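Local coordinates for protein galactose-1-phosphate uridylyltransferase (Bacillus cereus, PDB 4QVU) that is of unknown function but has a HIT-like fold, binds zinc, and may be related to the uridylyltransferases that act on hexose 1-phosphates, at residues A[167-172]-A[242-247]. Sequence-based numbering, arbitrary orientation.
Sequences TEFNII and EDVKIQ
The helical segment 242-247 stands well off from segment 167-172, at the start of strand 169-173, with T167 CA and V244 CA still 9.0 Å apart, and only side chains bridge the gap. V244 does the work from the helix. Its CG1 branch is anti to the backbone N (chi1 -179°) and meets the far end of the F169 ring, 3.7 Å from F169 CE1 and 3.8 Å from F169 CZ. The methyl sits at the ring edge, near the ring plane, rather than over a face. The CA-CB bond of F169 does not aim at the helix, but with CG anti to the carbonyl carbon (chi1 -54°) the CE1-CZ edge of the ring comes nearer. T167, in the loop leading into the strand, adds a looser touch, its CG2 lying 4.4 Å from V244 CG1. On the helix itself K245 NZ reaches back to E242 OE2 (2.8 Å), meeting it nearly along its C-O bond; this salt bridge takes no part in the apolar contact. In this HIT-like fold F169 also packs on T189 of helix 179-195 and P221 of strand 214-222, while V244 leans on Y192; through V244, helix 241-249, the last of the chain, touches both helix 179-195 and the start of strand 169-173.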
loop_
_atom_site.group_PDB
_atom_site.type_symbol
_atom_site.label_atom_id
_atom_site.label_comp_id
_atom_site.label_asym_id
_atom_site.label_seq_id
_atom_site.Cartn_x
_atom_site.Cartn_y
_atom_site.Cartn_z
ATOM N N THR A 167 -7.524 7.821 7.757
ATOM C CA THR A 167 -7.728 7.588 9.184
ATOM C C THR A 167 -8.941 6.682 9.393
ATOM O O THR A 167 -10.006 6.909 8.829
ATOM C CB THR A 167 -7.865 8.902 9.960
ATOM O OG1 THR A 167 -6.811 9.782 9.567
ATOM C CG2 THR A 167 -7.806 8.693 11.478
ATOM N N GLU A 168 -8.753 5.647 10.214
ATOM C CA GLU A 168 -9.758 4.656 10.606
ATOM C C GLU A 168 -9.580 4.359 12.076
ATOM O O GLU A 168 -8.476 4.013 12.498
ATOM C CB GLU A 168 -9.659 3.375 9.749
ATOM C CG GLU A 168 -9.941 3.621 8.271
ATOM C CD GLU A 168 -9.763 2.448 7.326
ATOM O OE1 GLU A 168 -9.390 1.347 7.790
ATOM O OE2 GLU A 168 -9.973 2.641 6.108
ATOM N N PHE A 169 -10.648 4.574 12.865
ATOM C CA PHE A 169 -10.668 4.337 14.305
ATOM C C PHE A 169 -11.390 3.027 14.578
ATOM O O PHE A 169 -12.549 2.872 14.200
ATOM C CB PHE A 169 -11.327 5.504 15.063
ATOM C CG PHE A 169 -10.747 6.874 14.784
ATOM C CD1 PHE A 169 -9.546 7.271 15.360
ATOM C CD2 PHE A 169 -11.424 7.782 13.980
ATOM C CE1 PHE A 169 -9.017 8.538 15.110
ATOM C CE2 PHE A 169 -10.901 9.058 13.747
ATOM C CZ PHE A 169 -9.710 9.431 14.325
ATOM N N ASN A 170 -10.691 2.070 15.198
ATOM C CA ASN A 170 -11.228 0.746 15.499
ATOM C C ASN A 170 -11.534 0.642 16.973
ATOM O O ASN A 170 -10.663 0.875 17.813
ATOM C CB ASN A 170 -10.251 -0.344 15.061
ATOM C CG ASN A 170 -9.837 -0.214 13.614
ATOM O OD1 ASN A 170 -10.641 -0.363 12.688
ATOM N ND2 ASN A 170 -8.585 0.130 13.393
ATOM N N ILE A 171 -12.796 0.335 17.279
ATOM C CA ILE A 171 -13.291 0.150 18.635
ATOM C C ILE A 171 -13.658 -1.325 18.755
ATOM O O ILE A 171 -14.565 -1.786 18.057
ATOM C CB ILE A 171 -14.460 1.109 18.961
ATOM C CG1 ILE A 171 -14.174 2.548 18.487
ATOM C CG2 ILE A 171 -14.769 1.054 20.439
ATOM C CD1 ILE A 171 -15.324 3.484 18.586
ATOM N N ILE A 172 -12.910 -2.081 19.579
ATOM C CA ILE A 172 -13.096 -3.534 19.726
ATOM C C ILE A 172 -13.519 -3.895 21.157
ATOM O O ILE A 172 -12.913 -3.418 22.115
ATOM C CB ILE A 172 -11.780 -4.320 19.336
ATOM C CG1 ILE A 172 -11.135 -3.837 18.006
ATOM C CG2 ILE A 172 -11.976 -5.839 19.333
ATOM C CD1 ILE A 172 -10.005 -2.865 18.151
ATOM N N GLU A 242 0.405 9.845 15.517
ATOM C CA GLU A 242 0.723 10.104 16.914
ATOM C C GLU A 242 0.045 11.390 17.376
ATOM O O GLU A 242 -0.291 11.509 18.564
ATOM C CB GLU A 242 2.243 10.190 17.111
ATOM C CG GLU A 242 2.700 9.806 18.509
ATOM C CD GLU A 242 2.679 8.334 18.888
ATOM O OE1 GLU A 242 2.991 7.484 18.026
ATOM O OE2 GLU A 242 2.458 8.042 20.084
ATOM N N ASP A 243 -0.174 12.344 16.442
ATOM C CA ASP A 243 -0.836 13.616 16.764
ATOM C C ASP A 243 -2.339 13.397 16.920
ATOM O O ASP A 243 -2.934 13.956 17.840
ATOM C CB ASP A 243 -0.541 14.698 15.714
ATOM C CG ASP A 243 0.869 15.245 15.779
ATOM O OD1 ASP A 243 1.436 15.300 16.895
ATOM O OD2 ASP A 243 1.378 15.685 14.734
ATOM N N VAL A 244 -2.930 12.529 16.065
ATOM C CA VAL A 244 -4.351 12.142 16.115
ATOM C C VAL A 244 -4.595 11.398 17.439
ATOM O O VAL A 244 -5.556 11.700 18.145
ATOM C CB VAL A 244 -4.751 11.292 14.878
ATOM C CG1 VAL A 244 -6.226 10.916 14.923
ATOM C CG2 VAL A 244 -4.427 12.026 13.578
ATOM N N LYS A 245 -3.671 10.483 17.799
ATOM C CA LYS A 245 -3.689 9.701 19.035
ATOM C C LYS A 245 -3.790 10.615 20.259
ATOM O O LYS A 245 -4.638 10.370 21.116
ATOM C CB LYS A 245 -2.429 8.828 19.118
ATOM C CG LYS A 245 -2.259 8.064 20.427
ATOM C CD LYS A 245 -0.821 7.653 20.565
ATOM C CE LYS A 245 -0.506 7.062 21.901
ATOM N NZ LYS A 245 0.948 6.820 22.047
ATOM N N ILE A 246 -2.937 11.665 20.328
ATOM C CA ILE A 246 -2.885 12.625 21.436
ATOM C C ILE A 246 -4.199 13.417 21.516
ATOM O O ILE A 246 -4.772 13.496 22.603
ATOM C CB ILE A 246 -1.653 13.588 21.315
ATOM C CG1 ILE A 246 -0.323 12.847 21.610
ATOM C CG2 ILE A 246 -1.785 14.800 22.246
ATOM C CD1 ILE A 246 1.014 13.617 21.162
ATOM N N GLN A 247 -4.670 14.007 20.391
ATOM C CA GLN A 247 -5.855 14.858 20.459
ATOM C C GLN A 247 -7.148 14.033 20.623
ATOM O O GLN A 247 -8.070 14.547 21.264
ATOM C CB GLN A 247 -5.983 15.841 19.287
ATOM C CG GLN A 247 -5.884 15.304 17.886
ATOM C CD GLN A 247 -6.048 16.436 16.898
ATOM O OE1 GLN A 247 -7.040 16.510 16.163
ATOM N NE2 GLN A 247 -5.113 17.380 16.898
#